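Local atomic coordinates of BauA (Acinetobacter baumannii, PDB entry 6HCP), a protein that takes up iron across the bacterial outer membrane by transporting ferric preacinetobactin, as a receptor of the TonB-dependent family. Residues 128-132 against 133-137; 570-573 against 574-577. All blocks are in the same frame, centred on the assembly; numbering follows the deposited sequence.

Contact 1 lies in the plug, buried inside the barrel; contact 2 lies at the surface, on a short periplasmic turn of the barrel wall. Their centres lie about 27 Å apart and they do not touch. Each is a local chain reversal leading into a strand, 135-142 in the first and 575-590 in the second, and in each a backbone N-H reaches the carbonyl oxygen three residues earlier. The chemistry around that bond differs. In 128-137 a serine, a carboxylate and a water are held among buried neighbours, and a barrel arginine ties plug to wall. In 570-577 a serine hydroxyl grips the outgoing strand, apolar groups pack alongside, and the arginine turns to the next strand.

Contact 1: 128-132 against 133-137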
# COMPACT_ATOMS: atom_id res chain seq x y z
N TYR A 128 33.26 0.33 -5.52
CA TYR A 128 32.31 0.30 -4.40
C TYR A 128 30.90 -0.14 -4.82
O TYR A 128 30.13 -0.59 -3.97
CB TYR A 128 32.22 1.67 -3.74
CG TYR A 128 33.29 2.00 -2.73
CD1 TYR A 128 33.90 1.03 -1.96
CD2 TYR A 128 33.72 3.31 -2.59
CE1 TYR A 128 34.84 1.36 -0.99
CE2 TYR A 128 34.61 3.67 -1.60
CZ TYR A 128 35.21 2.69 -0.84
OH TYR A 128 36.12 3.06 0.09
N ARG A 129 30.49 0.13 -6.07
CA ARG A 129 29.17 -0.34 -6.52
C ARG A 129 29.21 -0.59 -8.02
O ARG A 129 29.75 0.21 -8.76
CB ARG A 129 28.07 0.67 -6.18
CG ARG A 129 26.68 0.30 -6.69
CD ARG A 129 25.59 0.75 -5.72
NE ARG A 129 25.65 2.17 -5.47
CZ ARG A 129 25.75 2.74 -4.28
NH1 ARG A 129 25.42 2.08 -3.18
NH2 ARG A 129 26.04 4.03 -4.24
N THR A 130 28.64 -1.73 -8.44
CA THR A 130 28.64 -2.17 -9.79
C THR A 130 27.20 -2.37 -10.27
O THR A 130 26.53 -3.28 -9.82
CB THR A 130 29.48 -3.45 -9.96
OG1 THR A 130 30.82 -3.15 -9.59
CG2 THR A 130 29.45 -3.97 -11.39
N SER A 131 26.81 -1.61 -11.31
CA SER A 131 25.53 -1.86 -12.00
C SER A 131 25.73 -2.99 -13.00
O SER A 131 26.76 -3.10 -13.65
CB SER A 131 24.99 -0.59 -12.65
OG SER A 131 23.60 -0.75 -12.96
N PRO A 132 24.83 -3.99 -13.03
CA PRO A 132 25.16 -5.25 -13.70
C PRO A 132 24.82 -5.42 -15.19
O PRO A 132 24.89 -6.56 -15.70
CB PRO A 132 24.35 -6.27 -12.91
CG PRO A 132 23.14 -5.50 -12.42
CD PRO A 132 23.65 -4.11 -12.16
N GLU A 133 24.62 -4.31 -15.91
CA GLU A 133 24.12 -4.39 -17.31
C GLU A 133 25.15 -5.04 -18.25
O GLU A 133 24.78 -5.53 -19.30
CB GLU A 133 23.77 -3.01 -17.84
CG GLU A 133 22.43 -2.51 -17.32
CD GLU A 133 22.50 -1.85 -15.96
OE1 GLU A 133 23.63 -1.76 -15.38
OE2 GLU A 133 21.46 -1.34 -15.50
N MET A 134 26.43 -5.02 -17.90
CA MET A 134 27.44 -5.51 -18.85
C MET A 134 27.79 -6.98 -18.62
O MET A 134 28.66 -7.51 -19.31
CB MET A 134 28.71 -4.65 -18.82
CG MET A 134 29.45 -4.64 -17.51
SD MET A 134 30.94 -3.58 -17.57
CE MET A 134 32.09 -4.67 -18.39
N PHE A 135 27.04 -7.68 -17.75
CA PHE A 135 27.44 -9.05 -17.42
C PHE A 135 26.44 -10.08 -17.93
O PHE A 135 25.23 -9.96 -17.72
CB PHE A 135 27.71 -9.17 -15.91
CG PHE A 135 28.71 -8.16 -15.43
CD1 PHE A 135 30.04 -8.24 -15.82
CD2 PHE A 135 28.32 -7.10 -14.61
CE1 PHE A 135 30.94 -7.25 -15.46
CE2 PHE A 135 29.23 -6.13 -14.23
CZ PHE A 135 30.53 -6.19 -14.67
N GLY A 136 27.00 -11.18 -18.44
CA GLY A 136 26.25 -12.37 -18.83
C GLY A 136 25.99 -13.29 -17.65
O GLY A 136 25.01 -14.04 -17.64
N ARG A 137 26.93 -13.31 -16.69
CA ARG A 137 26.81 -14.16 -15.52
C ARG A 137 27.35 -13.40 -14.30
O ARG A 137 28.26 -12.60 -14.41
CB ARG A 137 27.58 -15.48 -15.63
CG ARG A 137 27.26 -16.31 -16.87
CD ARG A 137 25.94 -17.05 -16.71
NE ARG A 137 25.69 -17.90 -17.87
CZ ARG A 137 24.91 -17.60 -18.91
NH1 ARG A 137 24.33 -16.41 -19.03
NH2 ARG A 137 24.72 -18.53 -19.83
O HOH W 1 23.21 -8.26 -17.12
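The ring of F135 meets T130 at its edge: methyl CG2 of T130 lies near the ring plane, 3.6 Å from CE2 of F135, and the two side chains cross at about a right angle. One ring face is taken by M134, whose CG sits 3.4 Å above the plane of the F135 ring, offset toward its rim. The carbonyl oxygens of S131 and P132 approach the same ring obliquely. T130 CG2 can arrive at the edge because it stands anti to the backbone N, on the carbonyl side.

A second flat group in the contact is the carboxylate of E133. Its OE1 accepts the hydroxyl of S131 on the syn lone pair, OG to OE1 being only 2.6 Å. A bend at chi2 (84°) folds the acid back along the chain to reach the serine. R211, on barrel strand 202-212, binds both partners, with a salt bridge to OE2 of E133 and a hydrogen bond to OG of S131; this positive charge would be expected to favour the ionised acid.

The backbone reverses here. N of F135 donates to O of P132 over 3.2 Å, with an N-H...O angle of 157°. Oxygen P132 O is gripped a second time by a water 2.8 Å away, which also donates to O of F135 at 2.7 Å and so bridges the two carbonyls. M134 carries the packing outward to L226 and Y245 of the barrel, while F135 rests on L163 and T165. The backbone angles of E133 and M134 are those of a type I beta turn, which delivers the chain into plug strand 135-142, where G136 and R137 both face V164 in a classic beta bulge.

Contact 2: 570-573 against 574-577; sequences SPIE and HVRL
S570 and V575 are joined by a side-chain bond: the hydroxyl OG of S570 donates to O of V575 at 2.7 Å. The S570 hydroxyl lies anti to its own N (chi1 171°), on the carbonyl side, where it can reach the strand. The amide of V575 is satisfied too, N donating to O of I572 over 3.1 Å with an N-H...O angle of 147°. Both polar backbone atoms of V575 are thus held from the 570-573 side, by S570 and I572, while O of S570 takes OG1 of T523 from the preceding hairpin. Backbone bonds link L577 with G569, H574 with D616 and R576 with E614 of strand 599-618.

I572 and V575 lie side by side, CG1 of I572 3.6 Å from CG2 of V575, and I572 also packs on V662 of the second subunit. At the apex CG of E573 sits over the face of the H574 ring, 3.6 Å from its centroid, a CH-pi contact. R576 points the other way, its guanidinium salt-bridged to E614 and D616.

I572 to V575 form a type II beta turn, with H574 in the left-handed position (phi 75°), closing a short periplasmic hairpin of the TonB-dependent receptor barrel.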
# COMPACT_ATOMS: atom_id res chain seq x y z
N SER A 570 13.48 -25.58 -11.43
CA SER A 570 12.06 -25.69 -11.71
C SER A 570 11.57 -27.01 -11.14
O SER A 570 11.88 -28.07 -11.66
CB SER A 570 11.78 -25.59 -13.19
OG SER A 570 10.43 -25.91 -13.44
N PRO A 571 10.94 -27.01 -9.94
CA PRO A 571 10.56 -28.26 -9.29
C PRO A 571 9.34 -28.91 -9.98
O PRO A 571 9.12 -30.09 -9.81
CB PRO A 571 10.22 -27.82 -7.87
CG PRO A 571 9.73 -26.40 -8.04
CD PRO A 571 10.55 -25.82 -9.18
N ILE A 572 8.57 -28.11 -10.72
CA ILE A 572 7.46 -28.60 -11.57
C ILE A 572 7.29 -27.62 -12.72
O ILE A 572 7.69 -26.46 -12.62
CB ILE A 572 6.16 -28.73 -10.76
CG1 ILE A 572 5.71 -27.37 -10.25
CG2 ILE A 572 6.30 -29.75 -9.64
CD1 ILE A 572 4.70 -27.45 -9.13
N GLU A 573 6.61 -28.06 -13.79
CA GLU A 573 6.51 -27.23 -14.98
C GLU A 573 5.79 -25.92 -14.64
O GLU A 573 4.90 -25.89 -13.77
CB GLU A 573 5.81 -27.97 -16.13
CG GLU A 573 6.09 -27.32 -17.47
CD GLU A 573 5.76 -28.16 -18.70
OE1 GLU A 573 5.69 -29.39 -18.57
OE2 GLU A 573 5.61 -27.56 -19.78
N HIS A 574 6.30 -24.84 -15.22
CA HIS A 574 5.78 -23.48 -15.13
C HIS A 574 6.07 -22.83 -13.77
O HIS A 574 5.52 -21.78 -13.49
CB HIS A 574 4.27 -23.46 -15.43
CG HIS A 574 3.91 -24.07 -16.74
ND1 HIS A 574 4.56 -23.72 -17.92
CD2 HIS A 574 3.11 -25.12 -17.03
CE1 HIS A 574 4.09 -24.47 -18.90
NE2 HIS A 574 3.19 -25.33 -18.38
N VAL A 575 6.88 -23.48 -12.94
CA VAL A 575 7.27 -22.94 -11.64
C VAL A 575 8.80 -22.90 -11.55
O VAL A 575 9.48 -23.88 -11.87
CB VAL A 575 6.68 -23.78 -10.49
CG1 VAL A 575 7.16 -23.30 -9.13
CG2 VAL A 575 5.16 -23.78 -10.55
N ARG A 576 9.30 -21.81 -10.98
CA ARG A 576 10.70 -21.68 -10.62
C ARG A 576 10.79 -21.36 -9.13
O ARG A 576 9.98 -20.60 -8.61
CB ARG A 576 11.37 -20.62 -11.49
CG ARG A 576 11.44 -21.01 -12.96
CD ARG A 576 11.95 -19.90 -13.83
NE ARG A 576 11.02 -18.80 -13.92
CZ ARG A 576 9.91 -18.79 -14.65
NH1 ARG A 576 9.08 -17.78 -14.55
NH2 ARG A 576 9.61 -19.81 -15.43
N LEU A 577 11.78 -21.94 -8.46
CA LEU A 577 11.99 -21.77 -7.04
C LEU A 577 13.49 -21.71 -6.75
O LEU A 577 14.21 -22.64 -7.15
CB LEU A 577 11.38 -22.99 -6.35
CG LEU A 577 11.22 -22.91 -4.85
CD1 LEU A 577 10.34 -21.74 -4.46
CD2 LEU A 577 10.63 -24.22 -4.35